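Local atomic coordinates of discoidin-2 (Dictyostelium discoideum, PDB entry 2VM9), a protein that binds galactose and N-acetylgalactosamine as a homotrimeric, calcium-containing lectin and may take part in spore formation and spore coat assembly. Residues S158-G172 and V243-N256. Numbering follows the deposited sequence.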
loop_
_atom_site.group_PDB
_atom_site.type_symbol
_atom_site.label_atom_id
_atom_site.label_comp_id
_atom_site.label_asym_id
_atom_site.label_seq_id
_atom_site.Cartn_x
_atom_site.Cartn_y
_atom_site.Cartn_z
ATOM N N SER A 158 6.391 -6.645 -9.467
ATOM C CA SER A 158 5.223 -6.392 -10.321
ATOM C C SER A 158 3.967 -7.039 -9.746
ATOM O O SER A 158 2.852 -6.596 -10.030
ATOM C CB SER A 158 5.453 -6.938 -11.729
ATOM O OG SER A 158 5.880 -8.290 -11.672
ATOM N N TYR A 159 4.160 -8.073 -8.929
ATOM C CA TYR A 159 3.039 -8.806 -8.322
ATOM C C TYR A 159 2.507 -8.210 -7.018
ATOM O O TYR A 159 1.592 -8.772 -6.407
ATOM C CB TYR A 159 3.416 -10.281 -8.100
ATOM C CG TYR A 159 4.679 -10.554 -7.301
ATOM C CD1 TYR A 159 4.821 -10.125 -5.975
ATOM C CD2 TYR A 159 5.728 -11.273 -7.868
ATOM C CE1 TYR A 159 5.999 -10.404 -5.248
ATOM C CE2 TYR A 159 6.887 -11.557 -7.165
ATOM C CZ TYR A 159 7.024 -11.125 -5.866
ATOM O OH TYR A 159 8.193 -11.422 -5.199
ATOM N N SER A 160 3.070 -7.090 -6.564
ATOM C CA SER A 160 2.667 -6.577 -5.253
ATOM C C SER A 160 1.454 -5.656 -5.340
ATOM O O SER A 160 1.208 -5.028 -6.366
ATOM C CB SER A 160 3.825 -5.865 -4.570
ATOM O OG SER A 160 4.301 -4.875 -5.431
ATOM N N ASN A 161 0.699 -5.606 -4.254
ATOM C CA ASN A 161 -0.466 -4.724 -4.143
ATOM C C ASN A 161 -1.503 -4.925 -5.263
ATOM O O ASN A 161 -1.981 -3.938 -5.813
ATOM C CB ASN A 161 -0.033 -3.237 -4.180
ATOM C CG ASN A 161 1.146 -2.924 -3.257
ATOM O OD1 ASN A 161 2.255 -2.608 -3.730
ATOM N ND2 ASN A 161 0.917 -3.012 -1.944
ATOM N N PRO A 162 -1.866 -6.184 -5.604
ATOM C CA PRO A 162 -2.821 -6.317 -6.717
ATOM C C PRO A 162 -4.225 -5.871 -6.292
ATOM O O PRO A 162 -4.505 -5.783 -5.106
ATOM C CB PRO A 162 -2.802 -7.826 -7.004
ATOM C CG PRO A 162 -2.517 -8.436 -5.700
ATOM C CD PRO A 162 -1.527 -7.503 -5.027
ATOM N N SER A 163 -5.065 -5.530 -7.261
ATOM C CA SER A 163 -6.465 -5.219 -7.041
ATOM C C SER A 163 -7.237 -6.481 -7.434
ATOM O O SER A 163 -6.796 -7.237 -8.308
ATOM C CB SER A 163 -6.893 -4.063 -7.936
ATOM O OG SER A 163 -6.331 -2.819 -7.496
ATOM N N VAL A 164 -8.370 -6.699 -6.775
ATOM C CA VAL A 164 -9.100 -7.965 -6.898
ATOM C C VAL A 164 -10.607 -7.697 -6.901
ATOM O O VAL A 164 -11.099 -6.918 -6.105
ATOM C CB VAL A 164 -8.738 -8.932 -5.725
ATOM C CG1 VAL A 164 -9.642 -10.163 -5.711
ATOM C CG2 VAL A 164 -7.267 -9.363 -5.777
ATOM N N GLN A 165 -11.337 -8.352 -7.800
ATOM C CA GLN A 165 -12.790 -8.422 -7.678
ATOM C C GLN A 165 -13.176 -9.882 -7.846
ATOM O O GLN A 165 -12.482 -10.646 -8.519
ATOM C CB GLN A 165 -13.503 -7.563 -8.711
ATOM C CG GLN A 165 -13.210 -6.053 -8.599
ATOM C CD GLN A 165 -13.980 -5.265 -9.600
ATOM O OE1 GLN A 165 -15.205 -5.113 -9.483
ATOM N NE2 GLN A 165 -13.288 -4.772 -10.618
ATOM N N VAL A 166 -14.287 -10.255 -7.234
ATOM C CA VAL A 166 -14.663 -11.655 -7.214
ATOM C C VAL A 166 -16.139 -11.800 -7.575
ATOM O O VAL A 166 -16.931 -10.835 -7.496
ATOM C CB VAL A 166 -14.411 -12.297 -5.828
ATOM C CG1 VAL A 166 -12.941 -12.158 -5.387
ATOM C CG2 VAL A 166 -15.370 -11.704 -4.796
ATOM N N GLY A 167 -16.528 -13.015 -7.941
ATOM C CA GLY A 167 -17.945 -13.243 -8.217
ATOM C C GLY A 167 -18.159 -14.712 -8.546
ATOM O O GLY A 167 -17.256 -15.532 -8.428
ATOM N N GLU A 168 -19.376 -15.026 -8.940
ATOM C CA GLU A 168 -19.693 -16.391 -9.331
ATOM C C GLU A 168 -20.506 -16.361 -10.610
ATOM O O GLU A 168 -21.173 -15.372 -10.921
ATOM C CB GLU A 168 -20.430 -17.134 -8.231
ATOM C CG GLU A 168 -21.833 -16.667 -7.898
ATOM C CD GLU A 168 -22.607 -17.769 -7.148
ATOM O OE1 GLU A 168 -22.286 -18.050 -5.989
ATOM O OE2 GLU A 168 -23.532 -18.367 -7.740
ATOM N N VAL A 169 -20.455 -17.453 -11.343
ATOM C CA VAL A 169 -21.174 -17.531 -12.596
ATOM C C VAL A 169 -21.575 -18.996 -12.824
ATOM O O VAL A 169 -20.789 -19.889 -12.564
ATOM C CB VAL A 169 -20.325 -16.941 -13.774
ATOM C CG1 VAL A 169 -18.937 -17.561 -13.841
ATOM C CG2 VAL A 169 -21.061 -17.033 -15.112
ATOM N N SER A 170 -22.784 -19.208 -13.325
ATOM C CA SER A 170 -23.293 -20.560 -13.599
ATOM C C SER A 170 -23.881 -20.602 -14.989
ATOM O O SER A 170 -24.150 -19.562 -15.600
ATOM C CB SER A 170 -24.416 -20.918 -12.608
ATOM O OG SER A 170 -23.992 -20.857 -11.249
ATOM N N ILE A 171 -24.092 -21.812 -15.500
ATOM C CA ILE A 171 -24.819 -21.939 -16.761
ATOM C C ILE A 171 -26.241 -21.416 -16.553
ATOM O O ILE A 171 -26.705 -20.547 -17.307
ATOM C CB ILE A 171 -24.851 -23.401 -17.243
ATOM C CG1 ILE A 171 -23.417 -23.913 -17.455
ATOM C CG2 ILE A 171 -25.666 -23.504 -18.562
ATOM C CD1 ILE A 171 -23.306 -25.395 -17.824
ATOM N N GLY A 172 -26.923 -21.941 -15.532
ATOM C CA GLY A 172 -28.195 -21.376 -15.105
ATOM C C GLY A 172 -29.376 -21.826 -15.928
ATOM O O GLY A 172 -30.513 -21.396 -15.680
ATOM N N VAL A 243 -24.709 -31.938 -19.531
ATOM C CA VAL A 243 -24.365 -31.136 -18.343
ATOM C C VAL A 243 -25.580 -30.287 -17.973
ATOM O O VAL A 243 -26.042 -29.493 -18.789
ATOM C CB VAL A 243 -23.149 -30.221 -18.609
ATOM C CG1 VAL A 243 -22.923 -29.245 -17.425
ATOM C CG2 VAL A 243 -21.891 -31.067 -18.910
ATOM N N TYR A 244 -26.107 -30.488 -16.756
ATOM C CA TYR A 244 -27.327 -29.804 -16.302
ATOM C C TYR A 244 -27.019 -28.394 -15.799
ATOM O O TYR A 244 -27.696 -27.419 -16.164
ATOM C CB TYR A 244 -27.978 -30.651 -15.193
ATOM C CG TYR A 244 -29.344 -30.202 -14.774
ATOM C CD1 TYR A 244 -30.474 -30.833 -15.299
ATOM C CD2 TYR A 244 -29.514 -29.161 -13.866
ATOM C CE1 TYR A 244 -31.731 -30.457 -14.913
ATOM C CE2 TYR A 244 -30.788 -28.759 -13.479
ATOM C CZ TYR A 244 -31.887 -29.432 -14.014
ATOM O OH TYR A 244 -33.168 -29.072 -13.662
ATOM N N ASP A 245 -25.977 -28.278 -14.977
ATOM C CA ASP A 245 -25.500 -26.961 -14.532
ATOM C C ASP A 245 -24.050 -27.079 -14.041
ATOM O O ASP A 245 -23.584 -28.171 -13.669
ATOM C CB ASP A 245 -26.395 -26.418 -13.395
ATOM C CG ASP A 245 -26.247 -24.909 -13.189
ATOM O OD1 ASP A 245 -25.738 -24.226 -14.093
ATOM O OD2 ASP A 245 -26.656 -24.403 -12.114
ATOM N N LEU A 246 -23.334 -25.962 -14.093
ATOM C CA LEU A 246 -21.995 -25.853 -13.493
ATOM C C LEU A 246 -21.916 -24.477 -12.908
ATOM O O LEU A 246 -22.496 -23.532 -13.479
ATOM C CB LEU A 246 -20.898 -25.962 -14.557
ATOM C CG LEU A 246 -20.697 -27.324 -15.218
ATOM C CD1 LEU A 246 -19.823 -27.143 -16.470
ATOM C CD2 LEU A 246 -20.076 -28.310 -14.224
ATOM N N THR A 247 -21.167 -24.339 -11.814
ATOM C CA THR A 247 -20.936 -23.022 -11.209
ATOM C C THR A 247 -19.452 -22.837 -10.949
ATOM O O THR A 247 -18.801 -23.745 -10.439
ATOM C CB THR A 247 -21.698 -22.847 -9.861
ATOM O OG1 THR A 247 -23.101 -23.028 -10.075
ATOM C CG2 THR A 247 -21.437 -21.455 -9.277
ATOM N N PHE A 248 -18.935 -21.657 -11.293
ATOM C CA PHE A 248 -17.567 -21.269 -10.919
ATOM C C PHE A 248 -17.558 -20.031 -10.034
ATOM O O PHE A 248 -18.330 -19.086 -10.263
ATOM C CB PHE A 248 -16.728 -20.966 -12.165
ATOM C CG PHE A 248 -16.440 -22.185 -13.012
ATOM C CD1 PHE A 248 -15.285 -22.938 -12.782
ATOM C CD2 PHE A 248 -17.334 -22.589 -14.000
ATOM C CE1 PHE A 248 -15.007 -24.096 -13.542
ATOM C CE2 PHE A 248 -17.073 -23.743 -14.792
ATOM C CZ PHE A 248 -15.926 -24.505 -14.545
ATOM N N ASP A 249 -16.639 -20.010 -9.067
ATOM C CA ASP A 249 -16.247 -18.728 -8.481
ATOM C C ASP A 249 -15.099 -18.204 -9.335
ATOM O O ASP A 249 -14.270 -18.980 -9.830
ATOM C CB ASP A 249 -15.776 -18.904 -7.042
ATOM C CG ASP A 249 -16.918 -18.768 -6.030
ATOM O OD1 ASP A 249 -18.033 -18.330 -6.427
ATOM O OD2 ASP A 249 -16.702 -19.108 -4.849
ATOM N N TYR A 250 -15.038 -16.894 -9.504
ATOM C CA TYR A 250 -13.881 -16.308 -10.172
ATOM C C TYR A 250 -13.193 -15.281 -9.282
ATOM O O TYR A 250 -13.831 -14.656 -8.416
ATOM C CB TYR A 250 -14.266 -15.672 -11.510
ATOM C CG TYR A 250 -14.982 -14.326 -11.397
ATOM C CD1 TYR A 250 -14.246 -13.130 -11.215
ATOM C CD2 TYR A 250 -16.370 -14.243 -11.485
ATOM C CE1 TYR A 250 -14.888 -11.897 -11.110
ATOM C CE2 TYR A 250 -17.041 -12.992 -11.387
ATOM C CZ TYR A 250 -16.276 -11.829 -11.212
ATOM O OH TYR A 250 -16.902 -10.602 -11.108
ATOM N N VAL A 251 -11.894 -15.115 -9.521
ATOM C CA VAL A 251 -11.093 -14.102 -8.831
ATOM C C VAL A 251 -10.361 -13.353 -9.948
ATOM O O VAL A 251 -9.535 -13.936 -10.644
ATOM C CB VAL A 251 -10.109 -14.731 -7.816
ATOM C CG1 VAL A 251 -9.232 -13.642 -7.156
ATOM C CG2 VAL A 251 -10.880 -15.535 -6.707
ATOM N N ALA A 252 -10.756 -12.097 -10.168
ATOM C CA ALA A 252 -10.132 -11.262 -11.184
ATOM C C ALA A 252 -9.077 -10.421 -10.474
ATOM O O ALA A 252 -9.387 -9.763 -9.465
ATOM C CB ALA A 252 -11.147 -10.383 -11.832
ATOM N N VAL A 253 -7.853 -10.466 -10.986
ATOM C CA VAL A 253 -6.725 -9.804 -10.327
ATOM C C VAL A 253 -6.076 -8.823 -11.295
ATOM O O VAL A 253 -5.698 -9.181 -12.405
ATOM C CB VAL A 253 -5.651 -10.814 -9.826
ATOM C CG1 VAL A 253 -4.532 -10.078 -9.074
ATOM C CG2 VAL A 253 -6.278 -11.889 -8.919
ATOM N N GLU A 254 -5.922 -7.576 -10.847
ATOM C CA GLU A 254 -5.279 -6.550 -11.679
ATOM C C GLU A 254 -3.936 -6.200 -11.077
ATOM O O GLU A 254 -3.868 -5.856 -9.897
ATOM C CB GLU A 254 -6.152 -5.293 -11.739
ATOM C CG GLU A 254 -5.622 -4.266 -12.744
ATOM C CD GLU A 254 -6.202 -2.874 -12.564
ATOM O OE1 GLU A 254 -6.674 -2.544 -11.457
ATOM O OE2 GLU A 254 -6.139 -2.100 -13.543
ATOM N N PHE A 255 -2.879 -6.276 -11.890
ATOM C CA PHE A 255 -1.522 -6.092 -11.397
ATOM C C PHE A 255 -0.983 -4.722 -11.723
ATOM O O PHE A 255 -1.344 -4.128 -12.741
ATOM C CB PHE A 255 -0.579 -7.134 -12.000
ATOM C CG PHE A 255 -0.896 -8.537 -11.597
ATOM C CD1 PHE A 255 -0.591 -8.989 -10.317
ATOM C CD2 PHE A 255 -1.494 -9.413 -12.499
ATOM C CE1 PHE A 255 -0.871 -10.295 -9.937
ATOM C CE2 PHE A 255 -1.792 -10.729 -12.128
ATOM C CZ PHE A 255 -1.476 -11.174 -10.855
ATOM N N ASN A 256 -0.128 -4.231 -10.832
ATOM C CA ASN A 256 0.783 -3.128 -11.134
ATOM C C ASN A 256 0.060 -1.813 -11.424
ATOM O O ASN A 256 0.567 -0.958 -12.164
ATOM C CB ASN A 256 1.703 -3.520 -12.314
ATOM C CG ASN A 256 3.043 -2.799 -12.281
ATOM O OD1 ASN A 256 3.657 -2.656 -11.218
ATOM N ND2 ASN A 256 3.497 -2.333 -13.446
HETATM O O HOH W 1 0.520 -6.009 -8.866
HETATM O O HOH W 2 -5.042 -1.779 -9.285
HETATM O O HOH W 3 -15.450 -15.700 -6.214
#
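Antiparallel pairing joins strand 163-170, which opens the lectin-like domain just after the linker, to strand 243-254, which closes it. Hydrogen-bonded pairs run from Ser-163 with Glu-254 to Val-169 with Phe-248, and one further bond, Ile-171 N to Leu-246 O, follows the last bridged pair. On the face carrying Val-169 and Phe-248, the Tyr-250 ring lies flat against the opposite backbone: its centre sits under Gly-167 N, 3.4 Å above the ring plane, and CE2 comes 3.3 Å from Gly-167 CA. Tyr-250 CG stands between its own backbone N and carbonyl carbon (chi1 76°), which swings the ring across to this glycine; Phe-231 meets the ring edge-to-face. On the opposite face, Ser-170 OG and Thr-247 OG1 share a short 2.6 Å hydrogen bond, while the carboxylates of Glu-168 and Asp-249 converge on Lys-206, which probably offsets their mutual repulsion. There Val-164 lies side by side with Val-253 (CG2 to CG2, 4.2 Å) and meets Val-251 through CG1; Ile-200 of the second subunit packs against Val-166. Asp-245 OD1 takes a nearly straight bond from Gly-172 N (2.9 Å, 177°). Tyr-244 and Asp-245 form a classic beta bulge opposite the carbohydrate-binding Asp-209, within the antiparallel beta-sandwich of the H-type lectin fold.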